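Local coordinates for protein arylesterase (Sulfolobus solfataricus, PDB 5L2P) that hydrolyses aromatic esters, p-nitrophenyl fatty acid esters and organophosphates such as paraoxon, using a serine-esterase active site of broad specificity, at residues Met1-Glu6 / Gly278-Phe283; Lys40-Asp45 / Ser98-Asn103; Thr50-Ile55 / Pro63-Ser68; Val183-Leu188 / Pro227-Leu232. All coordinates share one frame; numbering follows the deposited sequence.

Interaction 1. Residues Met1-Glu6 / Gly278-Phe283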
loop_
_atom_site.group_PDB
_atom_site.type_symbol
_atom_site.label_atom_id
_atom_site.label_comp_id
_atom_site.label_asym_id
_atom_site.label_seq_id
_atom_site.Cartn_x
_atom_site.Cartn_y
_atom_site.Cartn_z
ATOM N N MET A 1 -2.489 -4.678 -15.313
ATOM C CA MET A 1 -1.919 -3.689 -14.324
ATOM C C MET A 1 -1.314 -2.479 -15.029
ATOM O O MET A 1 -1.053 -2.534 -16.239
ATOM C CB MET A 1 -0.870 -4.356 -13.419
ATOM C CG MET A 1 -1.493 -5.275 -12.372
ATOM S SD MET A 1 -2.469 -4.460 -11.096
ATOM C CE MET A 1 -1.104 -3.997 -10.052
ATOM N N PRO A 2 -1.113 -1.366 -14.283
ATOM C CA PRO A 2 -0.619 -0.138 -14.893
ATOM C C PRO A 2 0.910 -0.125 -15.044
ATOM O O PRO A 2 1.609 0.526 -14.284
ATOM C CB PRO A 2 -1.108 0.939 -13.933
ATOM C CG PRO A 2 -1.055 0.288 -12.622
ATOM C CD PRO A 2 -1.433 -1.153 -12.858
ATOM N N LEU A 3 1.403 -0.845 -16.048
ATOM C CA LEU A 3 2.809 -0.830 -16.390
ATOM C C LEU A 3 3.075 0.143 -17.531
ATOM O O LEU A 3 2.169 0.625 -18.195
ATOM C CB LEU A 3 3.271 -2.229 -16.825
ATOM C CG LEU A 3 3.126 -3.374 -15.832
ATOM C CD1 LEU A 3 3.426 -4.695 -16.532
ATOM C CD2 LEU A 3 4.053 -3.143 -14.627
ATOM N N ASP A 4 4.343 0.424 -17.735
ATOM C CA ASP A 4 4.806 1.024 -18.973
ATOM C C ASP A 4 4.397 0.119 -20.183
ATOM O O ASP A 4 4.631 -1.068 -20.174
ATOM C CB ASP A 4 6.319 1.147 -18.868
ATOM C CG ASP A 4 6.923 1.979 -19.954
ATOM O OD1 ASP A 4 6.248 2.367 -20.943
ATOM O OD2 ASP A 4 8.132 2.239 -19.788
ATOM N N PRO A 5 3.754 0.693 -21.195
ATOM C CA PRO A 5 3.339 -0.101 -22.375
ATOM C C PRO A 5 4.439 -0.948 -23.037
ATOM O O PRO A 5 4.172 -2.052 -23.451
ATOM C CB PRO A 5 2.826 0.964 -23.364
ATOM C CG PRO A 5 2.309 2.049 -22.465
ATOM C CD PRO A 5 3.264 2.086 -21.284
ATOM N N GLU A 6 5.655 -0.420 -23.136
ATOM C CA GLU A 6 6.791 -1.189 -23.672
ATOM C C GLU A 6 7.097 -2.395 -22.800
ATOM O O GLU A 6 7.455 -3.452 -23.300
ATOM C CB GLU A 6 8.065 -0.320 -23.897
ATOM C CG GLU A 6 8.605 0.413 -22.665
ATOM C CD GLU A 6 9.782 1.370 -22.930
ATOM O OE1 GLU A 6 10.524 1.164 -23.942
ATOM O OE2 GLU A 6 9.960 2.331 -22.117
ATOM N N GLY A 278 6.102 1.801 -12.414
ATOM C CA GLY A 278 5.666 1.295 -13.698
ATOM C C GLY A 278 6.625 0.317 -14.345
ATOM O O GLY A 278 6.541 0.049 -15.545
ATOM N N ASN A 279 7.495 -0.257 -13.520
ATOM C CA ASN A 279 8.529 -1.152 -13.958
ATOM C C ASN A 279 8.591 -2.401 -13.162
ATOM O O ASN A 279 8.195 -2.424 -12.010
ATOM C CB ASN A 279 9.884 -0.482 -13.953
ATOM C CG ASN A 279 10.112 0.376 -15.197
ATOM O OD1 ASN A 279 10.722 -0.061 -16.197
ATOM N ND2 ASN A 279 9.544 1.551 -15.175
ATOM N N VAL A 280 9.034 -3.458 -13.840
ATOM C CA VAL A 280 9.148 -4.762 -13.232
ATOM C C VAL A 280 10.589 -4.960 -12.808
ATOM O O VAL A 280 11.406 -4.071 -12.936
ATOM C CB VAL A 280 8.645 -5.881 -14.178
ATOM C CG1 VAL A 280 7.172 -5.647 -14.516
ATOM C CG2 VAL A 280 9.524 -6.018 -15.421
ATOM N N HIS A 281 10.881 -6.120 -12.262
ATOM C CA HIS A 281 12.210 -6.422 -11.759
ATOM C C HIS A 281 13.300 -6.157 -12.793
ATOM O O HIS A 281 13.213 -6.589 -13.944
ATOM C CB HIS A 281 12.249 -7.874 -11.318
ATOM C CG HIS A 281 13.588 -8.332 -10.852
ATOM N ND1 HIS A 281 14.121 -7.980 -9.631
ATOM C CD2 HIS A 281 14.504 -9.130 -11.445
ATOM C CE1 HIS A 281 15.303 -8.547 -9.488
ATOM N NE2 HIS A 281 15.568 -9.240 -10.582
ATOM N N ALA A 282 14.315 -5.421 -12.356
ATOM C CA ALA A 282 15.501 -5.105 -13.195
ATOM C C ALA A 282 15.200 -4.220 -14.420
ATOM O O ALA A 282 16.033 -4.048 -15.255
ATOM C CB ALA A 282 16.213 -6.376 -13.572
ATOM N N PHE A 283 14.012 -3.639 -14.476
ATOM C CA PHE A 283 13.610 -2.726 -15.545
ATOM C C PHE A 283 13.580 -3.405 -16.911
ATOM O O PHE A 283 13.775 -2.785 -17.931
ATOM C CB PHE A 283 14.471 -1.456 -15.528
ATOM C CG PHE A 283 14.802 -0.979 -14.126
ATOM C CD1 PHE A 283 13.817 -0.565 -13.256
ATOM C CD2 PHE A 283 16.109 -1.008 -13.659
ATOM C CE1 PHE A 283 14.109 -0.162 -11.961
ATOM C CE2 PHE A 283 16.414 -0.616 -12.363
ATOM C CZ PHE A 283 15.406 -0.191 -11.512
#
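In this alpha/beta hydrolase fold, the N-terminal tail Met1-Glu6 packs against the corner after strand 271-276, where the chain leads into the loop carrying His281, inferred to belong to the Ser-His-Asp triad. Pro2 is the centre of an inverse gamma turn, and Asp4 occupies the N-cap position of helix 5-17.

The polar part is a single bond between main chains: Asp4 N donates to Gly278 O at 3.1 Å. Its N-H points almost straight at the acceptor (172°), and the donor arrives in the carbonyl plane, on a lone pair. Gly278 turns the corner with a positive phi of 69°, and its own N is bound by Glu249 OE1, so both polar atoms of this buried residue have partners.

The apolar part lies beside this bond. Leu3 reaches Val280 by one branch, CD2 standing 4.0 Å from Val280 CG1, and the two side chains cross at about a right angle. Val280 in turn comes within about 6 Å of the side chain of Asp251, while Tyr250 covers Pro2 and Leu3. The tail thus probably packs behind the inferred catalytic groups, and His281, bonded to Asp251 and Ser156, does not itself touch it.

The charged ends turn to other partners. Glu6 OE2 makes a salt bridge with Arg288, with which Asp4 OD2 forms a long, weak ion pair; Met265 of a second subunit also packs on Asp4. The backbone of Asp4 sets its CB 3.5 Å from Gly278 O, while CG lies anti to the backbone N (chi1 -169°).

Interaction 2. Residues Lys40-Asp45 / Ser98-Asn103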
loop_
_atom_site.group_PDB
_atom_site.type_symbol
_atom_site.label_atom_id
_atom_site.label_comp_id
_atom_site.label_asym_id
_atom_site.label_seq_id
_atom_site.Cartn_x
_atom_site.Cartn_y
_atom_site.Cartn_z
ATOM N N LYS A 40 21.185 -9.067 -24.839
ATOM C CA LYS A 40 20.660 -8.231 -25.922
ATOM C C LYS A 40 19.750 -7.087 -25.425
ATOM O O LYS A 40 19.278 -6.305 -26.218
ATOM C CB LYS A 40 19.881 -9.102 -26.912
ATOM C CG LYS A 40 20.738 -10.186 -27.585
ATOM C CD LYS A 40 19.900 -11.309 -28.208
ATOM C CE LYS A 40 19.309 -10.997 -29.578
ATOM N NZ LYS A 40 20.305 -11.275 -30.645
ATOM N N ALA A 41 19.525 -7.002 -24.120
ATOM C CA ALA A 41 18.449 -6.175 -23.544
ATOM C C ALA A 41 18.719 -4.674 -23.672
ATOM O O ALA A 41 17.823 -3.926 -24.065
ATOM C CB ALA A 41 18.212 -6.544 -22.079
ATOM N N VAL A 42 19.943 -4.251 -23.354
ATOM C CA VAL A 42 20.344 -2.848 -23.472
ATOM C C VAL A 42 21.446 -2.721 -24.525
ATOM O O VAL A 42 22.321 -3.573 -24.605
ATOM C CB VAL A 42 20.855 -2.303 -22.108
ATOM C CG1 VAL A 42 21.203 -0.822 -22.185
ATOM C CG2 VAL A 42 19.826 -2.564 -21.010
ATOM N N PRO A 43 21.411 -1.662 -25.351
ATOM C CA PRO A 43 22.488 -1.451 -26.333
ATOM C C PRO A 43 23.819 -1.042 -25.705
ATOM O O PRO A 43 23.822 -0.353 -24.697
ATOM C CB PRO A 43 21.947 -0.319 -27.232
ATOM C CG PRO A 43 20.487 -0.253 -26.956
ATOM C CD PRO A 43 20.322 -0.688 -25.529
ATOM N N LYS A 44 24.934 -1.460 -26.313
ATOM C CA LYS A 44 26.274 -1.205 -25.790
ATOM C C LYS A 44 26.847 0.134 -26.225
ATOM O O LYS A 44 27.018 0.395 -27.420
ATOM C CB LYS A 44 27.245 -2.280 -26.236
ATOM C CG LYS A 44 26.986 -3.682 -25.687
ATOM C CD LYS A 44 27.994 -4.672 -26.320
ATOM C CE LYS A 44 28.001 -6.089 -25.749
ATOM N NZ LYS A 44 26.758 -6.436 -25.024
ATOM N N ASP A 45 27.143 0.989 -25.246
ATOM C CA ASP A 45 27.833 2.242 -25.521
ATOM C C ASP A 45 29.344 1.987 -25.640
ATOM O O ASP A 45 29.886 1.093 -25.002
ATOM C CB ASP A 45 27.567 3.263 -24.425
ATOM C CG ASP A 45 26.151 3.814 -24.459
ATOM O OD1 ASP A 45 25.210 3.075 -24.810
ATOM O OD2 ASP A 45 25.967 4.986 -24.078
ATOM N N SER A 98 27.711 -2.135 -17.485
ATOM C CA SER A 98 29.039 -1.751 -17.032
ATOM C C SER A 98 29.584 -0.593 -17.829
ATOM O O SER A 98 30.247 0.268 -17.276
ATOM C CB SER A 98 30.001 -2.922 -17.129
ATOM O OG SER A 98 29.503 -4.084 -16.475
ATOM N N ARG A 99 29.323 -0.601 -19.137
ATOM C CA ARG A 99 29.784 0.455 -20.046
ATOM C C ARG A 99 29.125 1.794 -19.739
ATOM O O ARG A 99 29.804 2.808 -19.648
ATOM C CB ARG A 99 29.489 0.105 -21.517
ATOM C CG ARG A 99 30.336 -1.000 -22.044
ATOM C CD ARG A 99 29.668 -1.745 -23.213
ATOM N NE ARG A 99 30.626 -2.589 -23.888
ATOM C CZ ARG A 99 31.553 -2.136 -24.719
ATOM N NH1 ARG A 99 31.630 -0.866 -25.022
ATOM N NH2 ARG A 99 32.406 -2.970 -25.294
ATOM N N ILE A 100 27.798 1.798 -19.619
ATOM C CA ILE A 100 27.072 3.016 -19.261
ATOM C C ILE A 100 27.498 3.505 -17.872
ATOM O O ILE A 100 27.637 4.715 -17.646
ATOM C CB ILE A 100 25.564 2.806 -19.275
ATOM C CG1 ILE A 100 25.081 2.479 -20.690
ATOM C CG2 ILE A 100 24.829 4.054 -18.798
ATOM C CD1 ILE A 100 23.702 1.835 -20.717
ATOM N N LEU A 101 27.727 2.575 -16.946
ATOM C CA LEU A 101 28.064 2.941 -15.578
ATOM C C LEU A 101 29.423 3.607 -15.501
ATOM O O LEU A 101 29.598 4.648 -14.820
ATOM C CB LEU A 101 28.005 1.717 -14.654
ATOM C CG LEU A 101 28.258 1.980 -13.150
ATOM C CD1 LEU A 101 27.209 2.872 -12.500
ATOM C CD2 LEU A 101 28.328 0.634 -12.473
ATOM N N SER A 102 30.367 3.009 -16.204
ATOM C CA SER A 102 31.730 3.532 -16.315
ATOM C C SER A 102 31.758 4.954 -16.888
ATOM O O SER A 102 32.448 5.817 -16.381
ATOM C CB SER A 102 32.572 2.588 -17.202
ATOM O OG SER A 102 33.932 3.005 -17.283
ATOM N N ASN A 103 31.014 5.178 -17.961
ATOM C CA ASN A 103 30.993 6.480 -18.620
ATOM C C ASN A 103 30.325 7.538 -17.769
ATOM O O ASN A 103 30.749 8.673 -17.763
ATOM C CB ASN A 103 30.294 6.377 -19.974
ATOM C CG ASN A 103 31.125 5.619 -21.013
ATOM O OD1 ASN A 103 32.338 5.531 -20.903
ATOM N ND2 ASN A 103 30.464 5.079 -22.031
#
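Arg99 runs its extended chain past Lys44, the two crossing obliquely, with Arg99 CD 3.9 Å from Lys44 CB. Asp45 O sits alongside the aliphatic part of Arg99, and a turn at chi4 (-76°) brings NH1 back to it. There Arg99 NH1 donates to Asp45 O at 2.6 Å. The acceptor lies near the guanidinium plane, 18° out of it, and the donor lies in the carbonyl plane, but the bond is bent, with 144° at the hydrogen. Arg99 NE points to another partner, a salt bridge with Asp95, so two of its nitrogens fix the rotation of the group. Asp95 would probably also temper the repulsion between Arg99 NE and Lys44 NZ, which are 5.6 Å apart.

Beneath this polar layer the contact is apolar. Ile100 meets Val42 through CD1, 3.9 Å from Val42 CG1, and its CG1 lies 4.1 Å from Asp45 CG. The carboxylate itself is engaged beyond the segments, OD1 of Asp45 forming a salt bridge with Arg291. Asn103 places ND2 4.2 Å from Asp45 CB while bonding to Pro46 O.

The arrangement is surface packing away from the active site: it ties the linker between helix 27-39 and strand 49-56 to helix 95-105, with helix 287-305 touching Val42 and Ile100 and strand 61-68 lying against Ser98, Arg99 and Ser102.

Interaction 3. Residues Thr50-Ile55 / Pro63-Ser68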
loop_
_atom_site.group_PDB
_atom_site.type_symbol
_atom_site.label_atom_id
_atom_site.label_comp_id
_atom_site.label_asym_id
_atom_site.label_seq_id
_atom_site.Cartn_x
_atom_site.Cartn_y
_atom_site.Cartn_z
ATOM N N THR A 50 38.704 -1.938 -22.815
ATOM C CA THR A 50 38.178 -3.149 -22.201
ATOM C C THR A 50 39.298 -4.161 -22.143
ATOM O O THR A 50 39.975 -4.394 -23.138
ATOM C CB THR A 50 37.017 -3.696 -23.052
ATOM O OG1 THR A 50 35.855 -2.893 -22.787
ATOM C CG2 THR A 50 36.690 -5.122 -22.747
ATOM N N ARG A 51 39.487 -4.783 -20.989
ATOM C CA ARG A 51 40.572 -5.732 -20.799
ATOM C C ARG A 51 40.057 -6.904 -19.978
ATOM O O ARG A 51 39.558 -6.715 -18.871
ATOM C CB ARG A 51 41.756 -5.051 -20.112
ATOM C CG ARG A 51 42.994 -5.900 -19.872
ATOM C CD ARG A 51 44.225 -5.055 -19.514
ATOM N NE ARG A 51 44.147 -4.399 -18.182
ATOM C CZ ARG A 51 43.725 -3.145 -17.945
ATOM N NH1 ARG A 51 43.323 -2.328 -18.925
ATOM N NH2 ARG A 51 43.709 -2.671 -16.693
ATOM N N ASP A 52 40.140 -8.108 -20.552
ATOM C CA ASP A 52 39.766 -9.332 -19.847
ATOM C C ASP A 52 40.987 -9.915 -19.198
ATOM O O ASP A 52 42.060 -9.829 -19.758
ATOM C CB ASP A 52 39.193 -10.355 -20.803
ATOM C CG ASP A 52 37.781 -10.039 -21.236
ATOM O OD1 ASP A 52 37.122 -9.205 -20.615
ATOM O OD2 ASP A 52 37.321 -10.680 -22.208
ATOM N N MET A 53 40.820 -10.484 -18.012
ATOM C CA MET A 53 41.917 -11.160 -17.304
ATOM C C MET A 53 41.377 -12.085 -16.222
ATOM O O MET A 53 40.175 -12.173 -16.056
ATOM C CB MET A 53 42.910 -10.154 -16.710
ATOM C CG MET A 53 42.428 -9.299 -15.546
ATOM S SD MET A 53 43.875 -8.524 -14.732
ATOM C CE MET A 53 44.562 -7.508 -16.061
ATOM N N LYS A 54 42.258 -12.783 -15.522
ATOM C CA LYS A 54 41.851 -13.707 -14.475
ATOM C C LYS A 54 42.625 -13.479 -13.184
ATOM O O LYS A 54 43.825 -13.325 -13.206
ATOM C CB LYS A 54 42.041 -15.137 -14.931
ATOM C CG LYS A 54 40.935 -15.672 -15.817
ATOM C CD LYS A 54 41.421 -16.936 -16.567
ATOM C CE LYS A 54 40.286 -17.726 -17.215
ATOM N NZ LYS A 54 39.432 -16.952 -18.172
ATOM N N ILE A 55 41.905 -13.419 -12.070
ATOM C CA ILE A 55 42.507 -13.316 -10.749
ATOM C C ILE A 55 42.782 -14.742 -10.287
ATOM O O ILE A 55 41.910 -15.625 -10.391
ATOM C CB ILE A 55 41.544 -12.673 -9.749
ATOM C CG1 ILE A 55 41.100 -11.296 -10.225
ATOM C CG2 ILE A 55 42.146 -12.659 -8.325
ATOM C CD1 ILE A 55 39.948 -10.731 -9.416
ATOM N N PRO A 63 37.532 -14.984 -13.569
ATOM C CA PRO A 63 37.616 -14.036 -14.687
ATOM C C PRO A 63 37.020 -12.662 -14.320
ATOM O O PRO A 63 36.006 -12.594 -13.653
ATOM C CB PRO A 63 36.794 -14.704 -15.813
ATOM C CG PRO A 63 36.519 -16.078 -15.341
ATOM C CD PRO A 63 36.580 -16.071 -13.835
ATOM N N ILE A 64 37.665 -11.597 -14.773
ATOM C CA ILE A 64 37.147 -10.261 -14.648
ATOM C C ILE A 64 37.295 -9.490 -15.948
ATOM O O ILE A 64 38.062 -9.872 -16.810
ATOM C CB ILE A 64 37.851 -9.478 -13.507
ATOM C CG1 ILE A 64 39.344 -9.411 -13.741
ATOM C CG2 ILE A 64 37.585 -10.150 -12.173
ATOM C CD1 ILE A 64 40.033 -8.433 -12.789
ATOM N N ARG A 65 36.523 -8.406 -16.077
ATOM C CA ARG A 65 36.687 -7.480 -17.184
ATOM C C ARG A 65 36.841 -6.075 -16.586
ATOM O O ARG A 65 36.029 -5.638 -15.788
ATOM C CB ARG A 65 35.492 -7.534 -18.116
ATOM C CG ARG A 65 35.725 -6.769 -19.436
ATOM C CD ARG A 65 34.514 -6.767 -20.390
ATOM N NE ARG A 65 34.019 -8.078 -20.772
ATOM C CZ ARG A 65 34.473 -8.786 -21.780
ATOM N NH1 ARG A 65 35.448 -8.312 -22.534
ATOM N NH2 ARG A 65 33.945 -9.970 -22.028
ATOM N N ILE A 66 37.899 -5.379 -16.981
ATOM C CA ILE A 66 38.152 -4.014 -16.560
ATOM C C ILE A 66 37.694 -3.045 -17.646
ATOM O O ILE A 66 38.171 -3.139 -18.800
ATOM C CB ILE A 66 39.652 -3.710 -16.366
ATOM C CG1 ILE A 66 40.417 -4.861 -15.681
ATOM C CG2 ILE A 66 39.815 -2.401 -15.599
ATOM C CD1 ILE A 66 39.721 -5.434 -14.445
ATOM N N TYR A 67 36.794 -2.112 -17.264
ATOM C CA TYR A 67 36.308 -1.084 -18.189
ATOM C C TYR A 67 36.950 0.243 -17.890
ATOM O O TYR A 67 36.913 0.685 -16.769
ATOM C CB TYR A 67 34.809 -0.930 -18.089
ATOM C CG TYR A 67 34.009 -2.166 -18.388
ATOM C CD1 TYR A 67 33.868 -3.187 -17.456
ATOM C CD2 TYR A 67 33.366 -2.311 -19.579
ATOM C CE1 TYR A 67 33.112 -4.324 -17.748
ATOM C CE2 TYR A 67 32.644 -3.446 -19.883
ATOM C CZ TYR A 67 32.512 -4.438 -18.955
ATOM O OH TYR A 67 31.742 -5.538 -19.196
ATOM N N SER A 68 37.525 0.883 -18.905
ATOM C CA SER A 68 38.015 2.238 -18.775
ATOM C C SER A 68 37.071 3.163 -19.502
ATOM O O SER A 68 36.713 2.873 -20.625
ATOM C CB SER A 68 39.381 2.378 -19.401
ATOM O OG SER A 68 40.276 1.459 -18.851
#
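Strands 50-55 and 63-68 run antiparallel, the axes of these short segments 4.6 Å apart at closest and at 143° between directions, with Arg51-Ile66 and Met53-Ile64 as hydrogen-bonded pairs. Each pair is closed by two main-chain bonds; Ile66 N to Arg51 O, at 2.8 Å, is nearly straight (172°). Between them, Thr50-Tyr67, Asp52-Arg65 and Lys54-Pro63 form non-hydrogen-bonded pairs.

On the face of Asp52 and Arg65 the contact is charged. Arg65 leaves the backbone with CG anti to N and bends at chi3 (-57°), which sets its guanidinium beneath the carboxylate. Asp52 OD1 lies over the guanidinium face, 2.7 Å from Arg65 NH1, making a salt bridge of charges alone because no N-H points at it. Thr50 CG2 meets the same group at its edge, in plane, 3.4 Å from Arg65 NH1. Arg65 NH2 has a second acidic partner, Glu92. An alanine in place of Arg65 lacks the guanidinium and the chain that Thr50 CG2 packs on, and would probably leave Asp52 and Glu92 without this counter-charge.

The opposite face is mainly apolar. Met53 CG lies 3.6 Å from Ile64 CG1, the side chains running alongside, whereas Ile55 crosses Ile64 at about a right angle; Trp135 of helix 124-138 packs on all three.

This is the hairpin at the edge of the alpha/beta hydrolase sheet, whose strand 61-68 is antiparallel to its other neighbour, strand 108-112, as is characteristic of the fold.

Interaction 4. Residues Val183-Leu188 / Pro227-Leu232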
loop_
_atom_site.group_PDB
_atom_site.type_symbol
_atom_site.label_atom_id
_atom_site.label_comp_id
_atom_site.label_asym_id
_atom_site.label_seq_id
_atom_site.Cartn_x
_atom_site.Cartn_y
_atom_site.Cartn_z
ATOM N N VAL A 183 17.511 -3.490 -7.077
ATOM C CA VAL A 183 16.538 -4.558 -6.924
ATOM C C VAL A 183 17.084 -5.828 -6.229
ATOM O O VAL A 183 16.814 -6.936 -6.662
ATOM C CB VAL A 183 15.845 -4.874 -8.266
ATOM C CG1 VAL A 183 15.077 -3.623 -8.749
ATOM C CG2 VAL A 183 16.859 -5.367 -9.324
ATOM N N PRO A 184 17.735 -5.662 -5.087
ATOM C CA PRO A 184 18.339 -6.780 -4.412
ATOM C C PRO A 184 17.412 -7.822 -3.781
ATOM O O PRO A 184 16.287 -7.511 -3.343
ATOM C CB PRO A 184 19.085 -6.085 -3.241
ATOM C CG PRO A 184 18.210 -4.939 -2.884
ATOM C CD PRO A 184 17.648 -4.463 -4.201
ATOM N N PHE A 185 17.927 -9.046 -3.690
ATOM C CA PHE A 185 17.411 -10.063 -2.765
ATOM C C PHE A 185 18.170 -9.952 -1.445
ATOM O O PHE A 185 19.395 -10.077 -1.415
ATOM C CB PHE A 185 17.590 -11.463 -3.361
ATOM C CG PHE A 185 17.161 -12.574 -2.458
ATOM C CD1 PHE A 185 17.995 -13.034 -1.431
ATOM C CD2 PHE A 185 15.920 -13.172 -2.609
ATOM C CE1 PHE A 185 17.595 -14.081 -0.590
ATOM C CE2 PHE A 185 15.528 -14.204 -1.754
ATOM C CZ PHE A 185 16.373 -14.649 -0.752
ATOM N N VAL A 186 17.437 -9.756 -0.345
ATOM C CA VAL A 186 18.052 -9.628 0.991
ATOM C C VAL A 186 17.435 -10.516 2.064
ATOM O O VAL A 186 17.923 -10.543 3.191
ATOM C CB VAL A 186 17.992 -8.182 1.495
ATOM C CG1 VAL A 186 18.883 -7.302 0.656
ATOM C CG2 VAL A 186 16.568 -7.618 1.508
ATOM N N TYR A 187 16.389 -11.261 1.726
ATOM C CA TYR A 187 15.631 -12.014 2.725
ATOM C C TYR A 187 14.655 -12.999 2.069
ATOM O O TYR A 187 14.211 -12.784 0.933
ATOM C CB TYR A 187 14.813 -11.017 3.609
ATOM C CG TYR A 187 14.158 -11.667 4.811
ATOM C CD1 TYR A 187 14.936 -12.275 5.795
ATOM C CD2 TYR A 187 12.771 -11.699 4.961
ATOM C CE1 TYR A 187 14.362 -12.919 6.875
ATOM C CE2 TYR A 187 12.179 -12.287 6.091
ATOM C CZ TYR A 187 12.990 -12.903 7.044
ATOM O OH TYR A 187 12.488 -13.550 8.172
ATOM N N LEU A 188 14.309 -14.062 2.783
ATOM C CA LEU A 188 13.225 -14.947 2.369
ATOM C C LEU A 188 11.897 -14.331 2.776
ATOM O O LEU A 188 11.302 -14.671 3.794
ATOM C CB LEU A 188 13.366 -16.342 2.994
ATOM C CG LEU A 188 12.483 -17.420 2.359
ATOM C CD1 LEU A 188 13.051 -17.872 0.998
ATOM C CD2 LEU A 188 12.379 -18.587 3.318
ATOM N N PRO A 227 23.266 -14.505 7.710
ATOM C CA PRO A 227 23.243 -13.114 7.238
ATOM C C PRO A 227 23.962 -12.884 5.891
ATOM O O PRO A 227 23.604 -11.957 5.185
ATOM C CB PRO A 227 23.915 -12.331 8.376
ATOM C CG PRO A 227 23.872 -13.221 9.557
ATOM C CD PRO A 227 23.914 -14.633 9.027
ATOM N N LEU A 228 24.940 -13.714 5.531
ATOM C CA LEU A 228 25.568 -13.600 4.207
ATOM C C LEU A 228 24.631 -14.023 3.072
ATOM O O LEU A 228 24.849 -13.628 1.929
ATOM C CB LEU A 228 26.857 -14.418 4.110
ATOM C CG LEU A 228 27.956 -14.033 5.110
ATOM C CD1 LEU A 228 29.193 -14.910 4.953
ATOM C CD2 LEU A 228 28.359 -12.574 5.019
ATOM N N PHE A 229 23.618 -14.825 3.377
ATOM C CA PHE A 229 22.585 -15.134 2.425
ATOM C C PHE A 229 21.440 -14.125 2.511
ATOM O O PHE A 229 20.965 -13.616 1.474
ATOM C CB PHE A 229 22.071 -16.539 2.641
ATOM C CG PHE A 229 20.803 -16.836 1.892
ATOM C CD1 PHE A 229 20.818 -17.037 0.533
ATOM C CD2 PHE A 229 19.605 -16.949 2.565
ATOM C CE1 PHE A 229 19.660 -17.317 -0.144
ATOM C CE2 PHE A 229 18.436 -17.223 1.900
ATOM C CZ PHE A 229 18.455 -17.406 0.537
ATOM N N SER A 230 20.988 -13.865 3.749
ATOM C CA SER A 230 19.892 -12.933 4.044
ATOM C C SER A 230 20.367 -11.823 4.922
ATOM O O SER A 230 20.166 -11.864 6.139
ATOM C CB SER A 230 18.735 -13.647 4.739
ATOM O OG SER A 230 18.012 -14.459 3.823
ATOM N N PRO A 231 20.991 -10.810 4.327
ATOM C CA PRO A 231 21.532 -9.707 5.129
ATOM C C PRO A 231 20.492 -8.930 5.964
ATOM O O PRO A 231 20.857 -8.260 6.923
ATOM C CB PRO A 231 22.186 -8.793 4.082
ATOM C CG PRO A 231 21.695 -9.285 2.757
ATOM C CD PRO A 231 21.378 -10.715 2.921
ATOM N N LEU A 232 19.222 -9.015 5.595
ATOM C CA LEU A 232 18.186 -8.335 6.345
ATOM C C LEU A 232 18.065 -8.904 7.787
ATOM O O LEU A 232 17.656 -8.197 8.689
ATOM C CB LEU A 232 16.854 -8.422 5.592
ATOM C CG LEU A 232 15.793 -7.426 6.024
ATOM C CD1 LEU A 232 16.205 -5.978 5.810
ATOM C CD2 LEU A 232 14.504 -7.721 5.278
#
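The ring of Phe185 has the backbone N of Tyr187 over one face, 3.8 Å above the plane and offset to the rim, and Phe229 O at its edge, in plane. Phe229 meets it obliquely, planes at 51°, with Phe229 CZ 3.6 Å from Phe185 CE1. Trp86 adds an edge-to-face ring pair with Phe185. This cluster lies in the alpha/beta hydrolase fold, where the loop after strand 178-182 passes the inferred active site: the side chain of Phe185 is about 6 Å from that of Ser156. An alanine in place of Phe185 lacks the ring that Phe229 and Trp86 meet, and would probably loosen the packing near Ser156, the inferred nucleophile.

Phe185 and Phe229 both have CG anti to the backbone N (chi1 177° and 168°), which brings the ring tips together. Farther along, Tyr187 crosses Leu232 at about a right angle, with CB 3.7 Å from Leu232 CD2. Val186 divides its branches, CG1 standing 4.0 Å from Pro231 CG and CG2 facing Leu232 CB. Tyr260 of helix 254-266 packs on Val186, Pro231 and Leu232, and Tyr187 OH reaches Leu188 O of the fourth subunit.

Several main-chain polar atoms here are paired. Asn160 ND2 bonds the carbonyls of Phe185 and Phe229, and Gln256 OE1 takes the N-H groups of Val186 and Tyr187. Across the contact itself, Leu232 N donates to Val186 O at 3.1 Å, in the carbonyl plane.

How the interactions relate
Interactions 1 and 4 are buried and meet at His281 of the inferred triad: His281 CE1 lies 3.5 Å from Val183 CG2. Each uses one main-chain hydrogen bond beside apolar packing, and each is also touched by other subunits. Interaction 2 is a surface contact and interaction 3 is partly buried, and neither meets another chain; both bring in arginines and acidic groups, with Asp95 partnering Arg99 and Tyr67. They share the interface of helix 95-105 with strand 61-68, where Ser98 CB packs 3.5 Å from Tyr67 CZ. Interaction 3 differs in being regular sheet pairing, whereas the others join loops to each other or to a helix. Interaction 4 lies across the chain's centre from both interactions 2 and 3.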